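Local coordinates for uncharacterized protein (Legionella longbeachae NSW150, PDB 4JZA) that acts as a phosphoinositide phosphatase, probably removing the 3-phosphate from phosphatidylinositol 3-phosphate, a lipid of the host cell's membranes, at residues R104-L109 and K657-G662; E111-N116 and V126-E131; T89-K92 and D97-K100; A46-S51 and K100-F105. One frame throughout, in Å; residues are numbered along the deposited sequence.

Contact 1 (R104-L109 and K657-G662)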
loop_
_atom_site.group_PDB
_atom_site.type_symbol
_atom_site.label_atom_id
_atom_site.label_comp_id
_atom_site.label_asym_id
_atom_site.label_seq_id
_atom_site.Cartn_x
_atom_site.Cartn_y
_atom_site.Cartn_z
ATOM N N ARG A 104 8.890 -10.330 -13.316
ATOM C CA ARG A 104 10.166 -9.925 -13.861
ATOM C C ARG A 104 10.293 -8.418 -13.947
ATOM O O ARG A 104 11.328 -7.885 -13.627
ATOM C CB ARG A 104 10.350 -10.473 -15.273
ATOM C CG ARG A 104 10.833 -11.919 -15.373
ATOM C CD ARG A 104 11.258 -12.275 -16.806
ATOM N NE ARG A 104 11.670 -13.689 -16.903
ATOM C CZ ARG A 104 10.978 -14.662 -17.501
ATOM N NH1 ARG A 104 9.809 -14.407 -18.090
ATOM N NH2 ARG A 104 11.468 -15.900 -17.517
ATOM N N PHE A 105 9.251 -7.759 -14.438
ATOM C CA PHE A 105 9.241 -6.310 -14.620
ATOM C C PHE A 105 9.312 -5.614 -13.263
ATOM O O PHE A 105 10.052 -4.634 -13.073
ATOM C CB PHE A 105 8.002 -5.878 -15.426
ATOM C CG PHE A 105 7.737 -4.405 -15.388
ATOM C CD1 PHE A 105 8.324 -3.562 -16.309
ATOM C CD2 PHE A 105 6.896 -3.853 -14.410
ATOM C CE1 PHE A 105 8.089 -2.197 -16.256
ATOM C CE2 PHE A 105 6.667 -2.490 -14.334
ATOM C CZ PHE A 105 7.279 -1.658 -15.253
ATOM N N THR A 106 8.591 -6.158 -12.306
ATOM C CA THR A 106 8.543 -5.531 -11.010
ATOM C C THR A 106 9.942 -5.624 -10.338
ATOM O O THR A 106 10.473 -4.647 -9.810
ATOM C CB THR A 106 7.390 -6.163 -10.161
ATOM O OG1 THR A 106 6.141 -6.133 -10.894
ATOM C CG2 THR A 106 7.214 -5.403 -8.877
ATOM N N ALA A 107 10.542 -6.811 -10.374
ATOM C CA ALA A 107 11.891 -7.024 -9.795
ATOM C C ALA A 107 12.920 -6.087 -10.390
ATOM O O ALA A 107 13.779 -5.618 -9.681
ATOM C CB ALA A 107 12.348 -8.446 -10.013
ATOM N N LYS A 108 12.827 -5.821 -11.700
ATOM C CA LYS A 108 13.672 -4.831 -12.312
ATOM C C LYS A 108 13.533 -3.478 -11.673
ATOM O O LYS A 108 14.527 -2.849 -11.459
ATOM C CB LYS A 108 13.417 -4.715 -13.790
ATOM C CG LYS A 108 14.101 -5.821 -14.574
ATOM C CD LYS A 108 13.916 -5.530 -16.051
ATOM C CE LYS A 108 14.384 -6.664 -16.940
ATOM N NZ LYS A 108 13.591 -6.693 -18.208
ATOM N N LEU A 109 12.324 -3.029 -11.366
ATOM C CA LEU A 109 12.144 -1.710 -10.760
ATOM C C LEU A 109 12.653 -1.669 -9.354
ATOM O O LEU A 109 13.269 -0.682 -8.949
ATOM C CB LEU A 109 10.688 -1.275 -10.720
ATOM C CG LEU A 109 9.930 -1.176 -12.045
ATOM C CD1 LEU A 109 8.629 -0.464 -11.780
ATOM C CD2 LEU A 109 10.635 -0.448 -13.148
ATOM N N LYS A 657 4.936 -6.382 -2.571
ATOM C CA LYS A 657 5.636 -7.494 -1.946
ATOM C C LYS A 657 4.963 -8.806 -2.254
ATOM O O LYS A 657 5.626 -9.805 -2.284
ATOM C CB LYS A 657 5.782 -7.347 -0.445
ATOM C CG LYS A 657 4.509 -7.360 0.349
ATOM C CD LYS A 657 4.875 -7.051 1.808
ATOM C CE LYS A 657 3.981 -7.718 2.856
ATOM N NZ LYS A 657 2.720 -6.983 3.128
ATOM N N ASN A 658 3.664 -8.813 -2.511
ATOM C CA ASN A 658 2.997 -10.069 -2.782
ATOM C C ASN A 658 2.956 -10.439 -4.237
ATOM O O ASN A 658 2.386 -11.465 -4.594
ATOM C CB ASN A 658 1.603 -10.116 -2.212
ATOM C CG ASN A 658 1.590 -10.003 -0.718
ATOM O OD1 ASN A 658 2.533 -10.316 -0.009
ATOM N ND2 ASN A 658 0.520 -9.536 -0.241
ATOM N N ILE A 659 3.559 -9.631 -5.084
ATOM C CA ILE A 659 3.723 -10.043 -6.449
ATOM C C ILE A 659 4.662 -11.267 -6.421
ATOM O O ILE A 659 4.510 -12.186 -7.229
ATOM C CB ILE A 659 4.192 -8.831 -7.286
ATOM C CG1 ILE A 659 3.049 -7.810 -7.291
ATOM C CG2 ILE A 659 4.604 -9.211 -8.706
ATOM C CD1 ILE A 659 3.069 -6.826 -8.446
ATOM N N PHE A 660 5.578 -11.309 -5.446
ATOM C CA PHE A 660 6.550 -12.442 -5.282
ATOM C C PHE A 660 6.100 -13.581 -4.348
ATOM O O PHE A 660 6.909 -14.397 -3.909
ATOM C CB PHE A 660 7.936 -11.876 -4.915
ATOM C CG PHE A 660 8.318 -10.788 -5.828
ATOM C CD1 PHE A 660 8.792 -11.100 -7.115
ATOM C CD2 PHE A 660 8.050 -9.478 -5.498
ATOM C CE1 PHE A 660 9.076 -10.113 -8.023
ATOM C CE2 PHE A 660 8.327 -8.487 -6.395
ATOM C CZ PHE A 660 8.843 -8.799 -7.657
ATOM N N ILE A 661 4.796 -13.648 -4.111
ATOM C CA ILE A 661 4.157 -14.717 -3.342
ATOM C C ILE A 661 3.714 -15.938 -4.230
ATOM O O ILE A 661 3.514 -17.019 -3.709
ATOM C CB ILE A 661 2.958 -14.103 -2.578
ATOM C CG1 ILE A 661 2.913 -14.477 -1.088
ATOM C CG2 ILE A 661 1.673 -14.403 -3.321
ATOM C CD1 ILE A 661 1.718 -13.868 -0.341
ATOM N N GLY A 662 3.583 -15.791 -5.556
ATOM C CA GLY A 662 3.134 -16.917 -6.444
ATOM C C GLY A 662 4.266 -17.707 -7.090
ATOM O O GLY A 662 4.590 -17.521 -8.275
#
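Thr106 OG1 is hydrogen-bonded to the carbonyl O of Leu102, one turn back along its own helix, and meets two methyl groups of Ile659 across the contact. Ile659 CD1 lies 4.0 Å from Thr106 OG1, and Ile659 CG2 lies beside the same oxygen. The first torsion of Thr106 (chi1 -53°) sets OG1 beside the backbone N, which suits the bond to Leu102 O. CG2 of the same threonine is then turned anti to that N and meets the ring of Phe660. Thr106 CG2 lies 4.0 Å from Phe660 CZ. The ring points its CZ corner at the helix. Ala107 N lies near the ring plane at its edge, 3.8 Å from Phe660 CZ. Thr106 CB approaches the ring obliquely. Next to CZ on the ring, Phe660 CE1 is 4.2 Å from Ala107 CB, while CE2 faces Thr106 CG2. This contact lays the loop between helices 643-652 and 676-702 against the middle of helix 95-116, joining parts of the chain more than 500 residues apart. Phe660 also touches Glu103 and Ile110, so the ring lies against one side of that helix. Ile659 sits next to it and adds Leu102 and Glu103. Within the loop, Ile659 CB is 4.2 Å above one face of the Phe660 ring, offset toward the rim. No hydrogen bond joins the two segments.

Contact 2 (E111-N116 and V126-E131)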
loop_
_atom_site.group_PDB
_atom_site.type_symbol
_atom_site.label_atom_id
_atom_site.label_comp_id
_atom_site.label_asym_id
_atom_site.label_seq_id
_atom_site.Cartn_x
_atom_site.Cartn_y
_atom_site.Cartn_z
ATOM N N GLU A 111 14.928 -3.333 -7.989
ATOM C CA GLU A 111 16.358 -3.470 -7.902
ATOM C C GLU A 111 16.988 -2.101 -8.274
ATOM O O GLU A 111 17.898 -1.609 -7.603
ATOM C CB GLU A 111 16.788 -4.707 -8.731
ATOM C CG GLU A 111 17.871 -4.531 -9.760
ATOM C CD GLU A 111 18.216 -5.806 -10.567
ATOM O OE1 GLU A 111 17.452 -6.162 -11.537
ATOM O OE2 GLU A 111 19.322 -6.384 -10.259
ATOM N N LEU A 112 16.463 -1.483 -9.326
ATOM C CA LEU A 112 16.849 -0.139 -9.710
ATOM C C LEU A 112 16.632 0.862 -8.579
ATOM O O LEU A 112 17.455 1.731 -8.348
ATOM C CB LEU A 112 16.060 0.278 -10.932
ATOM C CG LEU A 112 16.351 1.671 -11.385
ATOM C CD1 LEU A 112 17.839 1.725 -11.658
ATOM C CD2 LEU A 112 15.622 1.992 -12.640
ATOM N N ILE A 113 15.527 0.723 -7.861
ATOM C CA ILE A 113 15.267 1.531 -6.674
ATOM C C ILE A 113 16.259 1.246 -5.553
ATOM O O ILE A 113 16.814 2.157 -4.976
ATOM C CB ILE A 113 13.832 1.339 -6.190
ATOM C CG1 ILE A 113 12.873 1.941 -7.217
ATOM C CG2 ILE A 113 13.606 1.981 -4.827
ATOM C CD1 ILE A 113 11.454 1.448 -7.058
ATOM N N ALA A 114 16.545 -0.010 -5.262
ATOM C CA ALA A 114 17.497 -0.281 -4.190
ATOM C C ALA A 114 18.875 0.311 -4.496
ATOM O O ALA A 114 19.556 0.805 -3.588
ATOM C CB ALA A 114 17.618 -1.758 -3.958
ATOM N N LEU A 115 19.297 0.196 -5.757
ATOM C CA LEU A 115 20.529 0.799 -6.283
ATOM C C LEU A 115 20.523 2.319 -6.206
ATOM O O LEU A 115 21.347 2.897 -5.515
ATOM C CB LEU A 115 20.724 0.448 -7.743
ATOM C CG LEU A 115 21.944 1.128 -8.402
ATOM C CD1 LEU A 115 23.218 0.752 -7.658
ATOM C CD2 LEU A 115 22.064 0.738 -9.860
ATOM N N ASN A 116 19.630 2.985 -6.931
ATOM C CA ASN A 116 19.654 4.441 -6.919
ATOM C C ASN A 116 19.338 5.111 -5.544
ATOM O O ASN A 116 19.845 6.194 -5.245
ATOM C CB ASN A 116 18.747 5.015 -7.996
ATOM C CG ASN A 116 18.858 6.543 -8.116
ATOM O OD1 ASN A 116 17.916 7.292 -7.801
ATOM N ND2 ASN A 116 20.023 7.012 -8.577
ATOM N N VAL A 126 10.915 -2.148 -1.913
ATOM C CA VAL A 126 9.595 -2.638 -2.212
ATOM C C VAL A 126 8.596 -1.637 -1.679
ATOM O O VAL A 126 7.698 -1.218 -2.394
ATOM C CB VAL A 126 9.421 -4.046 -1.628
ATOM C CG1 VAL A 126 7.954 -4.403 -1.453
ATOM C CG2 VAL A 126 10.144 -5.059 -2.530
ATOM N N GLU A 127 8.783 -1.217 -0.432
ATOM C CA GLU A 127 7.848 -0.319 0.212
ATOM C C GLU A 127 7.837 1.037 -0.445
ATOM O O GLU A 127 6.804 1.698 -0.501
ATOM C CB GLU A 127 8.158 -0.206 1.684
ATOM C CG GLU A 127 7.926 -1.535 2.386
ATOM C CD GLU A 127 8.629 -1.673 3.747
ATOM O OE1 GLU A 127 9.375 -0.750 4.163
ATOM O OE2 GLU A 127 8.428 -2.739 4.398
ATOM N N LEU A 128 8.975 1.481 -0.938
ATOM C CA LEU A 128 9.007 2.762 -1.672
ATOM C C LEU A 128 8.113 2.763 -2.926
ATOM O O LEU A 128 7.273 3.668 -3.090
ATOM C CB LEU A 128 10.416 3.134 -2.088
ATOM C CG LEU A 128 11.309 3.660 -0.996
ATOM C CD1 LEU A 128 12.723 3.819 -1.538
ATOM C CD2 LEU A 128 10.828 4.984 -0.448
ATOM N N LEU A 129 8.271 1.742 -3.775
ATOM C CA LEU A 129 7.374 1.564 -4.942
ATOM C C LEU A 129 5.859 1.413 -4.583
ATOM O O LEU A 129 4.979 2.053 -5.160
ATOM C CB LEU A 129 7.811 0.337 -5.730
ATOM C CG LEU A 129 7.146 0.132 -7.094
ATOM C CD1 LEU A 129 7.297 1.333 -7.978
ATOM C CD2 LEU A 129 7.660 -1.110 -7.805
ATOM N N ASN A 130 5.585 0.563 -3.599
ATOM C CA ASN A 130 4.242 0.196 -3.200
ATOM C C ASN A 130 3.519 1.413 -2.742
ATOM O O ASN A 130 2.385 1.640 -3.116
ATOM C CB ASN A 130 4.302 -0.831 -2.077
ATOM C CG ASN A 130 2.933 -1.380 -1.709
ATOM O OD1 ASN A 130 2.229 -1.928 -2.551
ATOM N ND2 ASN A 130 2.563 -1.241 -0.431
ATOM N N GLU A 131 4.205 2.220 -1.943
ATOM C CA GLU A 131 3.633 3.470 -1.326
ATOM C C GLU A 131 3.627 4.630 -2.287
ATOM O O GLU A 131 2.683 5.413 -2.309
ATOM C CB GLU A 131 4.315 3.820 0.032
ATOM C CG GLU A 131 3.990 2.784 1.110
ATOM C CD GLU A 131 4.870 2.821 2.340
ATOM O OE1 GLU A 131 5.072 3.874 2.979
ATOM O OE2 GLU A 131 5.373 1.777 2.726
#
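Two consecutive helices, 95-116 and 122-140, pack together here just either side of the short link that joins them. The two segments are steeply inclined to each other rather than antiparallel, and they come closest at Ile113 and Leu129. Ile113 is the one residue of 111-116 that reaches across. It does so with two methyl branches that go separate ways. CG2 is anti to the backbone N and meets one branch of Leu128, with Ile113 CG2 to Leu128 CD1 at 3.9 Å. The longer branch is extended (chi2 163°), and Ile113 CD1 ends 4.0 Å from Leu129 CB. Ile113 and Leu129 cross at about a right angle, and Ile113 CD1 lies against CB and, slightly farther off, against the CD1 methyl of Leu129. Helix 41-62 adds a third wall: Leu59 touches both Ile113 and Leu128, and Ala55 touches Leu129. The polar side chains of 126-131 find partners elsewhere. Asn130 OD1 bonds to Arg341 and to Val656 N, and Glu131 OE1 to His316 and Gln317. Across the contact there are only apolar carbon contacts between buried residues. The contact therefore probably rests on shape and exclusion of water, without a directional bond.

Contact 3 (T89-K92 and D97-K100)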
loop_
_atom_site.group_PDB
_atom_site.type_symbol
_atom_site.label_atom_id
_atom_site.label_comp_id
_atom_site.label_asym_id
_atom_site.label_seq_id
_atom_site.Cartn_x
_atom_site.Cartn_y
_atom_site.Cartn_z
ATOM N N THR A 89 5.082 -5.047 -23.609
ATOM C CA THR A 89 3.990 -4.905 -24.597
ATOM C C THR A 89 3.809 -6.162 -25.451
ATOM O O THR A 89 2.703 -6.446 -25.933
ATOM C CB THR A 89 4.172 -3.720 -25.580
ATOM O OG1 THR A 89 5.214 -4.047 -26.506
ATOM C CG2 THR A 89 4.465 -2.369 -24.839
ATOM N N ASP A 90 4.887 -6.908 -25.643
ATOM C CA ASP A 90 4.792 -8.182 -26.354
ATOM C C ASP A 90 4.139 -9.309 -25.538
ATOM O O ASP A 90 3.510 -10.182 -26.127
ATOM C CB ASP A 90 6.181 -8.641 -26.831
ATOM C CG ASP A 90 6.667 -7.859 -28.030
ATOM O OD1 ASP A 90 5.814 -7.485 -28.875
ATOM O OD2 ASP A 90 7.892 -7.609 -28.103
ATOM N N ALA A 91 4.288 -9.309 -24.210
ATOM C CA ALA A 91 3.843 -10.448 -23.390
ATOM C C ALA A 91 2.461 -10.976 -23.792
ATOM O O ALA A 91 1.473 -10.239 -23.723
ATOM C CB ALA A 91 3.839 -10.070 -21.922
ATOM N N LYS A 92 2.411 -12.242 -24.223
ATOM C CA LYS A 92 1.149 -12.934 -24.587
ATOM C C LYS A 92 1.146 -14.258 -23.850
ATOM O O LYS A 92 2.208 -14.806 -23.563
ATOM C CB LYS A 92 1.052 -13.208 -26.111
ATOM C CG LYS A 92 -0.233 -12.697 -26.788
ATOM C CD LYS A 92 -0.097 -11.253 -27.320
ATOM C CE LYS A 92 -0.584 -10.169 -26.350
ATOM N NZ LYS A 92 -1.968 -9.713 -26.645
ATOM N N ASP A 97 1.947 -17.130 -17.605
ATOM C CA ASP A 97 3.051 -16.528 -18.365
ATOM C C ASP A 97 3.078 -15.072 -18.014
ATOM O O ASP A 97 4.118 -14.521 -17.779
ATOM C CB ASP A 97 2.869 -16.640 -19.910
ATOM C CG ASP A 97 2.582 -18.083 -20.407
ATOM O OD1 ASP A 97 3.382 -18.984 -20.150
ATOM O OD2 ASP A 97 1.543 -18.309 -21.060
ATOM N N LEU A 98 1.905 -14.445 -18.015
ATOM C CA LEU A 98 1.789 -13.031 -17.717
ATOM C C LEU A 98 2.150 -12.714 -16.254
ATOM O O LEU A 98 2.666 -11.631 -15.955
ATOM C CB LEU A 98 0.386 -12.527 -18.024
ATOM C CG LEU A 98 -0.218 -12.675 -19.430
ATOM C CD1 LEU A 98 -1.654 -12.198 -19.436
ATOM C CD2 LEU A 98 0.544 -11.918 -20.500
ATOM N N HIS A 99 1.900 -13.631 -15.333
ATOM C CA HIS A 99 2.271 -13.342 -13.959
ATOM C C HIS A 99 3.785 -13.343 -13.864
ATOM O O HIS A 99 4.370 -12.596 -13.073
ATOM C CB HIS A 99 1.629 -14.278 -12.909
ATOM C CG HIS A 99 1.621 -13.665 -11.546
ATOM N ND1 HIS A 99 2.710 -13.731 -10.695
ATOM C CD2 HIS A 99 0.732 -12.837 -10.948
ATOM C CE1 HIS A 99 2.479 -13.003 -9.620
ATOM N NE2 HIS A 99 1.283 -12.455 -9.745
ATOM N N LYS A 100 4.427 -14.116 -14.723
ATOM C CA LYS A 100 5.861 -14.231 -14.642
ATOM C C LYS A 100 6.470 -12.979 -15.212
ATOM O O LYS A 100 7.277 -12.349 -14.546
ATOM C CB LYS A 100 6.387 -15.492 -15.319
ATOM C CG LYS A 100 7.827 -15.789 -14.929
ATOM C CD LYS A 100 8.280 -17.189 -15.311
ATOM C CE LYS A 100 9.640 -17.513 -14.684
ATOM N NZ LYS A 100 9.964 -18.975 -14.752
#
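Leu98 CD2 rests on the backbone and methyl of Ala91, where the chain turns from helix 74-87 into helix 95-116. This is the connection of a helix-loop-helix unit, with its loop folded back on the first turn of the second helix. Leu98 CD2 lies 3.8 Å from Ala91 O and 4.0 Å from Ala91 CB. Lys92 C is 4.1 Å from Leu98 CD2. Leu98 has CG beside its backbone N (chi1 -57°); its second torsion puts CD1 on the extended line, and the other methyl, CD2, is the one that faces the loop. Lys92 takes part through its backbone, and its side chain starts out away from the helix. Phe45 of helix 41-62 touches both Leu98 and Ala91, so the small apolar cluster is covered by a third helix. His42 of the same helix touches the Lys92 side chain. At the helix start, Asp97 OD2 accepts a hydrogen bond from Ser94 N, as in one half of a capping box, with Ser94 at the N-cap. The CB of that same aspartate meets the end of the loop, with Asp97 CB 4.1 Å from Lys92 O.

Contact 4 (A46-S51 and K100-F105)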
loop_
_atom_site.group_PDB
_atom_site.type_symbol
_atom_site.label_atom_id
_atom_site.label_comp_id
_atom_site.label_asym_id
_atom_site.label_seq_id
_atom_site.Cartn_x
_atom_site.Cartn_y
_atom_site.Cartn_z
ATOM N N ALA A 46 -1.397 -5.459 -18.268
ATOM C CA ALA A 46 -1.002 -4.144 -18.722
ATOM C C ALA A 46 -1.329 -3.055 -17.687
ATOM O O ALA A 46 -0.602 -2.084 -17.556
ATOM C CB ALA A 46 -1.704 -3.833 -20.036
ATOM N N ARG A 47 -2.441 -3.187 -16.966
ATOM C CA ARG A 47 -2.809 -2.131 -16.018
ATOM C C ARG A 47 -1.797 -2.105 -14.924
ATOM O O ARG A 47 -1.392 -1.022 -14.525
ATOM C CB ARG A 47 -4.234 -2.238 -15.428
ATOM C CG ARG A 47 -5.356 -2.009 -16.414
ATOM C CD ARG A 47 -6.736 -2.170 -15.752
ATOM N NE ARG A 47 -7.170 -0.816 -15.465
ATOM C CZ ARG A 47 -7.644 -0.357 -14.306
ATOM N NH1 ARG A 47 -7.881 -1.127 -13.239
ATOM N NH2 ARG A 47 -7.922 0.921 -14.224
ATOM N N ARG A 48 -1.356 -3.274 -14.477
ATOM C CA ARG A 48 -0.431 -3.335 -13.333
ATOM C C ARG A 48 0.948 -2.864 -13.727
ATOM O O ARG A 48 1.574 -2.120 -12.989
ATOM C CB ARG A 48 -0.326 -4.741 -12.757
ATOM C CG ARG A 48 0.169 -4.786 -11.327
ATOM C CD ARG A 48 -0.980 -4.860 -10.354
ATOM N NE ARG A 48 -0.549 -4.525 -9.029
ATOM C CZ ARG A 48 -0.343 -3.295 -8.611
ATOM N NH1 ARG A 48 -0.583 -2.286 -9.415
ATOM N NH2 ARG A 48 0.097 -3.064 -7.380
ATOM N N VAL A 49 1.416 -3.299 -14.883
ATOM C CA VAL A 49 2.662 -2.784 -15.389
ATOM C C VAL A 49 2.607 -1.263 -15.446
ATOM O O VAL A 49 3.485 -0.584 -14.904
ATOM C CB VAL A 49 3.023 -3.344 -16.782
ATOM C CG1 VAL A 49 4.214 -2.606 -17.366
ATOM C CG2 VAL A 49 3.382 -4.815 -16.696
ATOM N N ASP A 50 1.572 -0.737 -16.086
ATOM C CA ASP A 50 1.460 0.696 -16.319
ATOM C C ASP A 50 1.408 1.438 -15.005
ATOM O O ASP A 50 2.080 2.429 -14.813
ATOM C CB ASP A 50 0.232 0.983 -17.204
ATOM C CG ASP A 50 -0.012 2.489 -17.466
ATOM O OD1 ASP A 50 0.807 3.198 -18.095
ATOM O OD2 ASP A 50 -1.076 2.965 -17.070
ATOM N N SER A 51 0.660 0.938 -14.059
ATOM C CA SER A 51 0.534 1.654 -12.784
ATOM C C SER A 51 1.843 1.724 -12.008
ATOM O O SER A 51 2.100 2.713 -11.341
ATOM C CB SER A 51 -0.547 1.006 -11.910
ATOM O OG SER A 51 -0.904 1.847 -10.847
ATOM N N LYS A 100 4.427 -14.116 -14.723
ATOM C CA LYS A 100 5.861 -14.231 -14.642
ATOM C C LYS A 100 6.470 -12.979 -15.212
ATOM O O LYS A 100 7.277 -12.349 -14.546
ATOM C CB LYS A 100 6.387 -15.492 -15.319
ATOM C CG LYS A 100 7.827 -15.789 -14.929
ATOM C CD LYS A 100 8.280 -17.189 -15.311
ATOM C CE LYS A 100 9.640 -17.513 -14.684
ATOM N NZ LYS A 100 9.964 -18.975 -14.752
ATOM N N GLU A 101 6.054 -12.567 -16.395
ATOM C CA GLU A 101 6.438 -11.253 -16.909
ATOM C C GLU A 101 6.217 -10.096 -15.894
ATOM O O GLU A 101 7.071 -9.238 -15.702
ATOM C CB GLU A 101 5.678 -10.953 -18.206
ATOM C CG GLU A 101 6.172 -11.755 -19.404
ATOM C CD GLU A 101 7.691 -11.681 -19.523
ATOM O OE1 GLU A 101 8.260 -10.548 -19.497
ATOM O OE2 GLU A 101 8.301 -12.773 -19.590
ATOM N N LEU A 102 5.077 -10.072 -15.228
ATOM C CA LEU A 102 4.892 -9.086 -14.190
ATOM C C LEU A 102 5.926 -9.219 -13.125
ATOM O O LEU A 102 6.420 -8.205 -12.669
ATOM C CB LEU A 102 3.507 -9.174 -13.551
ATOM C CG LEU A 102 3.233 -8.324 -12.280
ATOM C CD1 LEU A 102 3.446 -6.843 -12.555
ATOM C CD2 LEU A 102 1.822 -8.529 -11.783
ATOM N N GLU A 103 6.214 -10.439 -12.660
ATOM C CA GLU A 103 7.206 -10.602 -11.567
ATOM C C GLU A 103 8.568 -10.068 -12.049
ATOM O O GLU A 103 9.286 -9.383 -11.312
ATOM C CB GLU A 103 7.325 -12.046 -11.128
ATOM C CG GLU A 103 6.169 -12.627 -10.307
ATOM C CD GLU A 103 6.179 -14.183 -10.166
ATOM O OE1 GLU A 103 7.232 -14.793 -10.353
ATOM O OE2 GLU A 103 5.156 -14.831 -9.846
ATOM N N ARG A 104 8.890 -10.330 -13.316
ATOM C CA ARG A 104 10.166 -9.925 -13.861
ATOM C C ARG A 104 10.293 -8.418 -13.947
ATOM O O ARG A 104 11.328 -7.885 -13.627
ATOM C CB ARG A 104 10.350 -10.473 -15.273
ATOM C CG ARG A 104 10.833 -11.919 -15.373
ATOM C CD ARG A 104 11.258 -12.275 -16.806
ATOM N NE ARG A 104 11.670 -13.689 -16.903
ATOM C CZ ARG A 104 10.978 -14.662 -17.501
ATOM N NH1 ARG A 104 9.809 -14.407 -18.090
ATOM N NH2 ARG A 104 11.468 -15.900 -17.517
ATOM N N PHE A 105 9.251 -7.759 -14.438
ATOM C CA PHE A 105 9.241 -6.310 -14.620
ATOM C C PHE A 105 9.312 -5.614 -13.263
ATOM O O PHE A 105 10.052 -4.634 -13.073
ATOM C CB PHE A 105 8.002 -5.878 -15.426
ATOM C CG PHE A 105 7.737 -4.405 -15.388
ATOM C CD1 PHE A 105 8.324 -3.562 -16.309
ATOM C CD2 PHE A 105 6.896 -3.853 -14.410
ATOM C CE1 PHE A 105 8.089 -2.197 -16.256
ATOM C CE2 PHE A 105 6.667 -2.490 -14.334
ATOM C CZ PHE A 105 7.279 -1.658 -15.253
#
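Val49 CG1 and Phe105 CG are each anti to their own backbone N (chi1 171° and 166°), and these torsions bring the methyl over the ring. Val49 CG1 lies 3.9 Å from the centroid of the Phe105 ring and 13° off its normal, a CH-pi contact over one face. Val49 O lies near the same ring, 3.8 Å from Phe105 CE2. The second meeting is between Leu102 and the aliphatic part of Arg48. Both methyls of Leu102 straddle one carbon: Leu102 CD1 and CD2 are each 4.1 Å from Arg48 CG. The arginine chain then bends at its second torsion and takes the guanidinium to partners outside the segments. NE bonds to Asp653 O, while NH1 forms a salt bridge with Glu133 and also bonds to Pro614 O. Several acceptors therefore hold this buried guanidinium and fix its orientation. Along helix 95-116, Arg104 NH1 forms a salt bridge with Glu101 OE2 at 2.7 Å, though the hydrogen bond within it is weak. The contact joins helices 41-62 and 95-116 in a helical bundle. Helix 74-87 covers it as well, with Lys85 touching Val49 and Phe105, and Cys84 touching the ring. Glu133, which also accepts a bond from Ser51 OG, ties in helix 122-140.

Overall arrangement
All four contacts use helix 95-116. From the N terminus, contact 4 opens first, on helix 41-62, and closes when the chain returns at 100-105. Contact 3 lies within that loop. It closes the short turn after helix 74-87 and ends on the same piece of helix as contact 4, sharing Lys100. Contact 1 opens where contact 4 ends, at Arg104 and Phe105, and closes only at 657-662. Contact 2 falls inside that long span, tying helix 95-116 to the next helix, 122-140. Contacts 4 and 2 follow in series. Contacts 2, 3 and 4 tie the early helices to one another, and contact 1 adds the late loop.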